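Local atomic coordinates of mitochondrial RNA-binding protein 2 (Trypanosoma brucei, PDB entry 2GIA), a protein that binds guide RNA together with its partner MRP1 in trypanosome mitochondria, and is thought to act as an RNA matchmaker in RNA editing. Residues 102-110 against 176-184; 135-146 against 159-170. All coordinates share one frame; numbering follows the deposited sequence.

From the N terminus the chain passes helix 30-41 and the antiparallel sheet of strands 45-50, 60-67, 70-78 and 89-97, then enters helix 101-109, the first half of contact 1. Strands 116-119 and 123-129 follow and begin a second antiparallel sheet. Strands 137-145 and 160-168 complete it as the hairpin of contact 2, whose connecting residues 147-158 are not modelled. Helix 170-187 comes straight after strand 160-168 and returns to helix 101-109, closing contact 1. Contact 2 is thus nested inside the loop of contact 1. The two touch where Phe137 packs on Val108 and Leu109, and where Phe168 meets Leu176.

Contact 1 (102-110 against 176-184)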
loop_
_atom_site.group_PDB
_atom_site.type_symbol
_atom_site.label_atom_id
_atom_site.label_comp_id
_atom_site.label_asym_id
_atom_site.label_seq_id
_atom_site.Cartn_x
_atom_site.Cartn_y
_atom_site.Cartn_z
ATOM N N THR D 102 -17.408 3.968 2.850
ATOM C CA THR D 102 -15.996 4.110 2.477
ATOM C C THR D 102 -15.736 3.883 1.007
ATOM O O THR D 102 -15.117 4.734 0.317
ATOM C CB THR D 102 -15.136 3.179 3.320
ATOM O OG1 THR D 102 -15.433 3.445 4.694
ATOM C CG2 THR D 102 -13.600 3.442 3.061
ATOM N N ALA D 103 -16.207 2.750 0.506
ATOM C CA ALA D 103 -16.017 2.431 -0.891
ATOM C C ALA D 103 -16.716 3.436 -1.811
ATOM O O ALA D 103 -16.246 3.652 -2.927
ATOM C CB ALA D 103 -16.513 0.984 -1.173
ATOM N N ARG D 104 -17.826 4.058 -1.372
ATOM C CA ARG D 104 -18.523 5.045 -2.239
ATOM C C ARG D 104 -17.745 6.343 -2.365
ATOM O O ARG D 104 -17.753 6.956 -3.424
ATOM C CB ARG D 104 -19.936 5.374 -1.715
ATOM C CG ARG D 104 -20.875 4.136 -1.845
ATOM C CD ARG D 104 -22.287 4.460 -1.335
ATOM N NE ARG D 104 -23.171 3.306 -1.439
ATOM C CZ ARG D 104 -23.974 3.048 -2.476
ATOM N NH1 ARG D 104 -24.032 3.860 -3.540
ATOM N NH2 ARG D 104 -24.747 1.969 -2.438
ATOM N N PHE D 105 -17.103 6.768 -1.275
ATOM C CA PHE D 105 -16.242 7.949 -1.325
ATOM C C PHE D 105 -15.015 7.595 -2.166
ATOM O O PHE D 105 -14.583 8.395 -2.991
ATOM C CB PHE D 105 -15.804 8.350 0.080
ATOM C CG PHE D 105 -16.766 9.331 0.751
ATOM C CD1 PHE D 105 -16.473 10.689 0.780
ATOM C CD2 PHE D 105 -17.953 8.883 1.307
ATOM C CE1 PHE D 105 -17.384 11.608 1.379
ATOM C CE2 PHE D 105 -18.871 9.784 1.909
ATOM C CZ PHE D 105 -18.577 11.134 1.936
ATOM N N LEU D 106 -14.450 6.397 -1.960
ATOM C CA LEU D 106 -13.271 6.000 -2.736
ATOM C C LEU D 106 -13.617 6.011 -4.214
ATOM O O LEU D 106 -12.801 6.422 -5.064
ATOM C CB LEU D 106 -12.756 4.586 -2.295
ATOM C CG LEU D 106 -11.974 4.676 -0.961
ATOM C CD1 LEU D 106 -11.754 3.250 -0.402
ATOM C CD2 LEU D 106 -10.607 5.383 -1.164
ATOM N N ALA D 107 -14.831 5.552 -4.547
ATOM C CA ALA D 107 -15.201 5.511 -5.956
ATOM C C ALA D 107 -15.157 6.908 -6.590
ATOM O O ALA D 107 -14.805 7.039 -7.763
ATOM C CB ALA D 107 -16.589 4.860 -6.144
ATOM N N VAL D 108 -15.489 7.944 -5.816
ATOM C CA VAL D 108 -15.447 9.304 -6.342
ATOM C C VAL D 108 -13.983 9.762 -6.466
ATOM O O VAL D 108 -13.573 10.261 -7.516
ATOM C CB VAL D 108 -16.261 10.291 -5.442
ATOM C CG1 VAL D 108 -16.036 11.766 -5.898
ATOM C CG2 VAL D 108 -17.780 9.929 -5.510
ATOM N N LEU D 109 -13.188 9.548 -5.418
ATOM C CA LEU D 109 -11.774 9.935 -5.429
ATOM C C LEU D 109 -11.004 9.238 -6.555
ATOM O O LEU D 109 -10.093 9.807 -7.132
ATOM C CB LEU D 109 -11.121 9.572 -4.065
ATOM C CG LEU D 109 -11.690 10.389 -2.888
ATOM C CD1 LEU D 109 -11.408 9.771 -1.507
ATOM C CD2 LEU D 109 -11.058 11.760 -2.957
ATOM N N GLU D 110 -11.397 8.019 -6.882
ATOM C CA GLU D 110 -10.666 7.260 -7.894
ATOM C C GLU D 110 -11.216 7.444 -9.296
ATOM O O GLU D 110 -10.754 6.796 -10.221
ATOM C CB GLU D 110 -10.598 5.750 -7.494
ATOM C CG GLU D 110 -9.790 5.532 -6.203
ATOM C CD GLU D 110 -9.924 4.126 -5.668
ATOM O OE1 GLU D 110 -10.320 3.246 -6.455
ATOM O OE2 GLU D 110 -9.631 3.887 -4.475
ATOM N N LEU D 176 -7.171 12.165 1.749
ATOM C CA LEU D 176 -8.421 11.469 2.050
ATOM C C LEU D 176 -8.434 10.090 1.367
ATOM O O LEU D 176 -8.887 9.120 1.962
ATOM C CB LEU D 176 -9.629 12.321 1.584
ATOM C CG LEU D 176 -11.014 11.700 1.841
ATOM C CD1 LEU D 176 -11.274 11.586 3.355
ATOM C CD2 LEU D 176 -12.086 12.555 1.152
ATOM N N GLN D 177 -7.935 9.992 0.129
ATOM C CA GLN D 177 -7.943 8.695 -0.543
ATOM C C GLN D 177 -7.054 7.685 0.217
ATOM O O GLN D 177 -7.435 6.527 0.380
ATOM C CB GLN D 177 -7.494 8.853 -2.028
ATOM C CG GLN D 177 -7.814 7.629 -3.007
ATOM C CD GLN D 177 -6.888 6.404 -2.827
ATOM O OE1 GLN D 177 -5.755 6.544 -2.383
ATOM N NE2 GLN D 177 -7.367 5.198 -3.217
ATOM N N ARG D 178 -5.872 8.111 0.680
ATOM C CA ARG D 178 -4.993 7.167 1.421
ATOM C C ARG D 178 -5.595 6.831 2.785
ATOM O O ARG D 178 -5.507 5.694 3.261
ATOM C CB ARG D 178 -3.576 7.754 1.598
ATOM C CG ARG D 178 -2.853 8.048 0.251
ATOM C CD ARG D 178 -3.063 6.900 -0.777
ATOM N NE ARG D 178 -2.550 5.580 -0.340
ATOM C CZ ARG D 178 -2.885 4.411 -0.906
ATOM N NH1 ARG D 178 -3.751 4.376 -1.929
ATOM N NH2 ARG D 178 -2.295 3.276 -0.511
ATOM N N PHE D 179 -6.177 7.836 3.434
ATOM C CA PHE D 179 -6.794 7.619 4.733
ATOM C C PHE D 179 -7.921 6.584 4.629
ATOM O O PHE D 179 -7.962 5.637 5.411
ATOM C CB PHE D 179 -7.366 8.937 5.286
ATOM C CG PHE D 179 -8.065 8.763 6.626
ATOM C CD1 PHE D 179 -9.444 8.561 6.682
ATOM C CD2 PHE D 179 -7.347 8.808 7.810
ATOM C CE1 PHE D 179 -10.088 8.417 7.907
ATOM C CE2 PHE D 179 -7.973 8.670 9.059
ATOM C CZ PHE D 179 -9.355 8.477 9.108
ATOM N N LEU D 180 -8.828 6.773 3.667
ATOM C CA LEU D 180 -9.928 5.840 3.463
ATOM C C LEU D 180 -9.386 4.477 3.052
ATOM O O LEU D 180 -9.944 3.437 3.426
ATOM C CB LEU D 180 -10.888 6.339 2.370
ATOM C CG LEU D 180 -11.670 7.588 2.833
ATOM C CD1 LEU D 180 -12.583 8.037 1.753
ATOM C CD2 LEU D 180 -12.463 7.288 4.125
ATOM N N THR D 181 -8.328 4.464 2.247
ATOM C CA THR D 181 -7.728 3.158 1.860
ATOM C C THR D 181 -7.251 2.421 3.118
ATOM O O THR D 181 -7.514 1.204 3.278
ATOM C CB THR D 181 -6.574 3.381 0.883
ATOM O OG1 THR D 181 -7.134 3.821 -0.377
ATOM C CG2 THR D 181 -5.767 2.052 0.645
ATOM N N GLN D 182 -6.545 3.132 4.009
ATOM C CA GLN D 182 -6.092 2.496 5.277
ATOM C C GLN D 182 -7.322 2.095 6.121
ATOM O O GLN D 182 -7.361 1.001 6.650
ATOM C CB GLN D 182 -5.253 3.460 6.120
ATOM C CG GLN D 182 -3.872 3.716 5.494
ATOM C CD GLN D 182 -2.946 2.543 5.742
ATOM O OE1 GLN D 182 -2.452 2.344 6.850
ATOM N NE2 GLN D 182 -2.725 1.764 4.729
ATOM N N ALA D 183 -8.328 2.976 6.251
ATOM C CA ALA D 183 -9.489 2.592 7.078
ATOM C C ALA D 183 -10.167 1.314 6.544
ATOM O O ALA D 183 -10.532 0.410 7.335
ATOM C CB ALA D 183 -10.512 3.746 7.157
ATOM N N LEU D 184 -10.311 1.207 5.221
ATOM C CA LEU D 184 -10.954 0.030 4.653
ATOM C C LEU D 184 -10.061 -1.212 4.917
ATOM O O LEU D 184 -10.548 -2.293 5.276
ATOM C CB LEU D 184 -11.169 0.231 3.165
ATOM C CG LEU D 184 -11.851 -0.871 2.357
ATOM C CD1 LEU D 184 -13.253 -1.181 2.982
ATOM C CD2 LEU D 184 -11.973 -0.434 0.895
#
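Helices 102-109 and 176-184 pack roughly antiparallel, 147° between their directions, with axes 9.9 Å apart. Each follows the last strand of one of the two four-stranded sheets, an arrangement consistent with the Whirly/PC4-like fold of the MRP family. The packing is knobs-into-holes. Leu180 sits among Thr102, Phe105, Leu106 and Leu109; Leu106 sits among Gln177, Leu180, Thr181 and Leu184. The side chains of Leu106 and Leu180 point opposite ways as they pass, Leu106 CD2 3.7 Å from Leu180 CB. Leu180 CD1 presses on Phe105 CB at 3.6 Å. Thr102 turns its methyl toward the partner helix, CG2 trans to the backbone N, and touches Leu180 and Leu184. Its OG1 bonds instead to Ala99 O. Leu109 CD1 reaches between Leu176 and Leu180. At the polar margin Gln177 is bent at chi2 (-75°), which brings its amide to Glu110. Glu110 OE2 also bonds to His137 of a neighbouring MRP1 chain. Arg178 NH1 donates to Gln177 OE1 at 3.0 Å, so both ends of the amide are held. Gln177 NE2 donates to Glu110 OE2 at 2.9 Å, in the amide plane; the bond is bent and meets the carboxylate's anti side, 32° out of its plane.

Contact 2 (135-146 against 159-170); sequences YTFTLKCTSTRP and DETFEWTVEFDV
Phe137 and Phe168 open a regular antiparallel beta hairpin pairing, strand 137-145 against 160-168. Five hydrogen-bonded pairs, from Phe137-Phe168 to Arg145-Glu160, each exchange two backbone bonds. Ser143 O takes a second donor: Phe162 N and Thr161 OG1 reach it from opposite faces of its plane. The Ser143 hydroxyl accepts the indole N-H, Trp164 NE1 to Ser143 OG 3.1 Å, nearly straight at 166° and in the ring plane. Trp164 CG stands between backbone N and carbonyl carbon (chi1 53°), which sets the indole against Cys141 CB, a CH-pi contact over one face. On the sheet's other side Thr138 OG1 donates to the syn lone pair of Glu167 OE1; the 2.5 Å is unusually short and doubtful. A water lies 2.9 Å from both Phe137 O and Glu167 OE1; another donates to Tyr135 O and Val170 O. Thr142 OG1 bonds to Asn124 O. The side chains of Arg145 and Glu160 meet by charge only; Glu160 is poorly ordered. Asp169 OD1 N-caps helix 170-187 at Glu172 N; OD2 bonds to Tyr76 of a neighbouring MRP1 chain. Strand 123-129 flanks strand 137-145. Leu139, Trp164, Val166 and Phe168 pack on Leu62 of strand 60-67, Phe137 and Phe168 on Ser173 of helix 170-187.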
loop_
_atom_site.group_PDB
_atom_site.type_symbol
_atom_site.label_atom_id
_atom_site.label_comp_id
_atom_site.label_asym_id
_atom_site.label_seq_id
_atom_site.Cartn_x
_atom_site.Cartn_y
_atom_site.Cartn_z
ATOM N N TYR D 135 -8.384 16.355 -10.024
ATOM C CA TYR D 135 -8.007 15.771 -8.758
ATOM C C TYR D 135 -8.381 16.593 -7.525
ATOM O O TYR D 135 -7.713 16.472 -6.500
ATOM C CB TYR D 135 -6.493 15.503 -8.771
ATOM C CG TYR D 135 -6.062 14.616 -9.939
ATOM C CD1 TYR D 135 -6.565 13.325 -10.071
ATOM C CD2 TYR D 135 -5.209 15.095 -10.940
ATOM C CE1 TYR D 135 -6.246 12.533 -11.158
ATOM C CE2 TYR D 135 -4.879 14.299 -12.053
ATOM C CZ TYR D 135 -5.403 13.022 -12.147
ATOM O OH TYR D 135 -5.092 12.211 -13.216
ATOM N N THR D 136 -9.417 17.435 -7.617
ATOM C CA THR D 136 -9.872 18.227 -6.455
ATOM C C THR D 136 -11.343 17.874 -6.269
ATOM O O THR D 136 -12.039 17.511 -7.222
ATOM C CB THR D 136 -9.719 19.778 -6.623
ATOM O OG1 THR D 136 -10.573 20.242 -7.675
ATOM C CG2 THR D 136 -8.251 20.141 -6.923
ATOM N N PHE D 137 -11.802 17.974 -5.029
ATOM C CA PHE D 137 -13.143 17.552 -4.703
ATOM C C PHE D 137 -13.797 18.501 -3.729
ATOM O O PHE D 137 -13.118 19.313 -3.099
ATOM C CB PHE D 137 -13.086 16.152 -4.093
ATOM C CG PHE D 137 -12.528 15.123 -5.032
ATOM C CD1 PHE D 137 -13.375 14.350 -5.822
ATOM C CD2 PHE D 137 -11.153 14.988 -5.197
ATOM C CE1 PHE D 137 -12.852 13.456 -6.774
ATOM C CE2 PHE D 137 -10.624 14.098 -6.143
ATOM C CZ PHE D 137 -11.472 13.335 -6.930
ATOM N N THR D 138 -15.121 18.364 -3.607
ATOM C CA THR D 138 -15.893 19.219 -2.718
ATOM C C THR D 138 -16.883 18.476 -1.827
ATOM O O THR D 138 -17.668 17.690 -2.321
ATOM C CB THR D 138 -16.725 20.258 -3.535
ATOM O OG1 THR D 138 -15.832 21.079 -4.296
ATOM C CG2 THR D 138 -17.540 21.142 -2.567
ATOM N N LEU D 139 -16.821 18.729 -0.520
ATOM C CA LEU D 139 -17.764 18.155 0.438
ATOM C C LEU D 139 -18.758 19.321 0.755
ATOM O O LEU D 139 -18.330 20.395 1.203
ATOM C CB LEU D 139 -17.054 17.738 1.746
ATOM C CG LEU D 139 -17.969 17.221 2.884
ATOM C CD1 LEU D 139 -18.732 16.028 2.411
ATOM C CD2 LEU D 139 -17.182 16.861 4.152
ATOM N N LYS D 140 -20.042 19.114 0.458
ATOM C CA LYS D 140 -21.123 20.110 0.698
ATOM C C LYS D 140 -22.124 19.408 1.596
ATOM O O LYS D 140 -22.583 18.306 1.276
ATOM C CB LYS D 140 -21.858 20.477 -0.592
ATOM C CG LYS D 140 -20.990 20.901 -1.753
ATOM C CD LYS D 140 -21.789 20.793 -3.057
ATOM C CE LYS D 140 -20.952 21.047 -4.312
ATOM N NZ LYS D 140 -21.815 20.835 -5.517
ATOM N N CYS D 141 -22.493 20.047 2.700
ATOM C CA CYS D 141 -23.398 19.415 3.632
ATOM C C CYS D 141 -24.364 20.403 4.273
ATOM O O CYS D 141 -24.022 21.560 4.511
ATOM C CB CYS D 141 -22.569 18.752 4.734
ATOM S SG CYS D 141 -23.518 17.838 5.998
ATOM N N THR D 142 -25.573 19.936 4.541
ATOM C CA THR D 142 -26.558 20.757 5.232
ATOM C C THR D 142 -26.892 19.920 6.446
ATOM O O THR D 142 -27.484 18.861 6.309
ATOM C CB THR D 142 -27.840 20.957 4.405
ATOM O OG1 THR D 142 -28.283 19.699 3.890
ATOM C CG2 THR D 142 -27.594 21.889 3.272
ATOM N N SER D 143 -26.472 20.357 7.625
ATOM C CA SER D 143 -26.768 19.607 8.851
ATOM C C SER D 143 -28.039 20.140 9.518
ATOM O O SER D 143 -28.424 21.299 9.303
ATOM C CB SER D 143 -25.615 19.715 9.860
ATOM O OG SER D 143 -24.428 19.110 9.366
ATOM N N THR D 144 -28.679 19.286 10.314
ATOM C CA THR D 144 -29.889 19.663 11.043
ATOM C C THR D 144 -29.914 18.988 12.409
ATOM O O THR D 144 -29.393 17.881 12.581
ATOM C CB THR D 144 -31.184 19.280 10.291
ATOM O OG1 THR D 144 -31.219 17.865 10.080
ATOM C CG2 THR D 144 -31.262 20.008 8.949
ATOM N N ARG D 145 -30.515 19.673 13.376
ATOM C CA ARG D 145 -30.620 19.177 14.745
ATOM C C ARG D 145 -31.882 19.750 15.381
ATOM O O ARG D 145 -32.447 20.729 14.881
ATOM C CB ARG D 145 -29.409 19.634 15.560
ATOM C CG ARG D 145 -29.192 21.136 15.483
ATOM C CD ARG D 145 -27.952 21.590 16.233
ATOM N NE ARG D 145 -28.097 21.456 17.678
ATOM C CZ ARG D 145 -27.183 21.862 18.556
ATOM N NH1 ARG D 145 -26.057 22.427 18.117
ATOM N NH2 ARG D 145 -27.392 21.704 19.866
ATOM N N PRO D 146 -32.345 19.147 16.492
ATOM C CA PRO D 146 -33.550 19.629 17.182
ATOM C C PRO D 146 -33.322 21.016 17.812
ATOM O O PRO D 146 -33.890 21.358 18.851
ATOM C CB PRO D 146 -33.807 18.537 18.224
ATOM C CG PRO D 146 -32.416 18.010 18.516
ATOM C CD PRO D 146 -31.826 17.921 17.127
ATOM N N ASP D 159 -36.125 23.476 15.474
ATOM C CA ASP D 159 -35.417 22.783 14.404
ATOM C C ASP D 159 -34.274 23.651 13.882
ATOM O O ASP D 159 -34.496 24.707 13.285
ATOM C CB ASP D 159 -36.381 22.455 13.271
ATOM C CG ASP D 159 -35.714 21.694 12.155
ATOM O OD1 ASP D 159 -35.234 20.565 12.416
ATOM O OD2 ASP D 159 -35.668 22.233 11.023
ATOM N N GLU D 160 -33.050 23.187 14.100
ATOM C CA GLU D 160 -31.867 23.934 13.698
ATOM C C GLU D 160 -31.183 23.372 12.463
ATOM O O GLU D 160 -31.220 22.173 12.207
ATOM C CB GLU D 160 -30.885 23.973 14.857
ATOM C CG GLU D 160 -31.500 24.501 16.139
ATOM C CD GLU D 160 -30.643 24.196 17.347
ATOM O OE1 GLU D 160 -29.455 24.586 17.348
ATOM O OE2 GLU D 160 -31.155 23.561 18.294
ATOM N N THR D 161 -30.547 24.256 11.707
ATOM C CA THR D 161 -29.872 23.862 10.484
ATOM C C THR D 161 -28.547 24.607 10.318
ATOM O O THR D 161 -28.438 25.784 10.675
ATOM C CB THR D 161 -30.770 24.153 9.270
ATOM O OG1 THR D 161 -30.148 23.669 8.080
ATOM C CG2 THR D 161 -30.986 25.643 9.125
ATOM N N PHE D 162 -27.541 23.913 9.784
ATOM C CA PHE D 162 -26.229 24.514 9.551
ATOM C C PHE D 162 -25.622 23.983 8.242
ATOM O O PHE D 162 -25.395 22.778 8.100
ATOM C CB PHE D 162 -25.277 24.226 10.729
ATOM C CG PHE D 162 -23.882 24.759 10.520
ATOM C CD1 PHE D 162 -23.674 26.106 10.225
ATOM C CD2 PHE D 162 -22.779 23.910 10.582
ATOM C CE1 PHE D 162 -22.384 26.601 9.992
ATOM C CE2 PHE D 162 -21.487 24.394 10.350
ATOM C CZ PHE D 162 -21.288 25.742 10.055
ATOM N N GLU D 163 -25.375 24.890 7.299
ATOM C CA GLU D 163 -24.807 24.541 6.007
ATOM C C GLU D 163 -23.305 24.803 5.970
ATOM O O GLU D 163 -22.839 25.863 6.386
ATOM C CB GLU D 163 -25.486 25.348 4.911
ATOM C CG GLU D 163 -26.862 24.830 4.523
ATOM C CD GLU D 163 -27.530 25.709 3.472
ATOM O OE1 GLU D 163 -26.804 26.271 2.619
ATOM O OE2 GLU D 163 -28.774 25.836 3.487
ATOM N N TRP D 164 -22.541 23.840 5.467
ATOM C CA TRP D 164 -21.094 24.018 5.416
ATOM C C TRP D 164 -20.499 23.281 4.221
ATOM O O TRP D 164 -21.089 22.322 3.730
ATOM C CB TRP D 164 -20.466 23.529 6.720
ATOM C CG TRP D 164 -20.843 22.112 7.113
ATOM C CD1 TRP D 164 -22.015 21.690 7.702
ATOM C CD2 TRP D 164 -19.996 20.953 7.031
ATOM N NE1 TRP D 164 -21.935 20.342 7.999
ATOM C CE2 TRP D 164 -20.717 19.869 7.594
ATOM C CE3 TRP D 164 -18.706 20.730 6.530
ATOM C CZ2 TRP D 164 -20.168 18.577 7.681
ATOM C CZ3 TRP D 164 -18.166 19.450 6.621
ATOM C CH2 TRP D 164 -18.901 18.389 7.186
ATOM N N THR D 165 -19.338 23.747 3.766
ATOM C CA THR D 165 -18.639 23.173 2.604
ATOM C C THR D 165 -17.152 23.084 2.908
ATOM O O THR D 165 -16.592 24.013 3.503
ATOM C CB THR D 165 -18.753 24.091 1.342
ATOM O OG1 THR D 165 -20.124 24.265 0.983
ATOM C CG2 THR D 165 -18.049 23.467 0.146
ATOM N N VAL D 166 -16.511 21.988 2.491
ATOM C CA VAL D 166 -15.067 21.849 2.682
ATOM C C VAL D 166 -14.478 21.459 1.329
ATOM O O VAL D 166 -14.869 20.449 0.751
ATOM C CB VAL D 166 -14.703 20.769 3.735
ATOM C CG1 VAL D 166 -13.174 20.597 3.811
ATOM C CG2 VAL D 166 -15.217 21.191 5.113
ATOM N N GLU D 167 -13.574 22.288 0.818
ATOM C CA GLU D 167 -12.911 22.044 -0.449
ATOM C C GLU D 167 -11.657 21.193 -0.162
ATOM O O GLU D 167 -10.948 21.421 0.821
ATOM C CB GLU D 167 -12.441 23.365 -1.096
ATOM C CG GLU D 167 -13.555 24.346 -1.525
ATOM C CD GLU D 167 -14.566 23.717 -2.462
ATOM O OE1 GLU D 167 -14.255 22.699 -3.129
ATOM O OE2 GLU D 167 -15.687 24.243 -2.544
ATOM N N PHE D 168 -11.393 20.229 -1.022
ATOM C CA PHE D 168 -10.216 19.393 -0.880
ATOM C C PHE D 168 -9.340 19.666 -2.096
ATOM O O PHE D 168 -9.746 19.325 -3.210
ATOM C CB PHE D 168 -10.607 17.907 -0.890
ATOM C CG PHE D 168 -11.245 17.432 0.386
ATOM C CD1 PHE D 168 -10.531 16.618 1.278
ATOM C CD2 PHE D 168 -12.556 17.808 0.704
ATOM C CE1 PHE D 168 -11.127 16.187 2.473
ATOM C CE2 PHE D 168 -13.166 17.390 1.897
ATOM C CZ PHE D 168 -12.458 16.577 2.784
ATOM N N ASP D 169 -8.177 20.279 -1.912
ATOM C CA ASP D 169 -7.285 20.493 -3.057
ATOM C C ASP D 169 -6.567 19.168 -3.411
ATOM O O ASP D 169 -6.911 18.110 -2.885
ATOM C CB ASP D 169 -6.282 21.650 -2.800
ATOM C CG ASP D 169 -5.218 21.329 -1.742
ATOM O OD1 ASP D 169 -5.054 20.156 -1.344
ATOM O OD2 ASP D 169 -4.517 22.274 -1.308
ATOM N N VAL D 170 -5.614 19.214 -4.331
ATOM C CA VAL D 170 -4.935 17.999 -4.768
ATOM C C VAL D 170 -4.308 17.210 -3.631
ATOM O O VAL D 170 -4.415 15.989 -3.612
ATOM C CB VAL D 170 -3.846 18.292 -5.792
ATOM C CG1 VAL D 170 -3.126 17.009 -6.176
ATOM C CG2 VAL D 170 -4.465 18.909 -7.004
HETATM O O HOH W 1 -5.352 14.478 -5.684
HETATM O O HOH W 2 -11.759 21.649 -4.028
#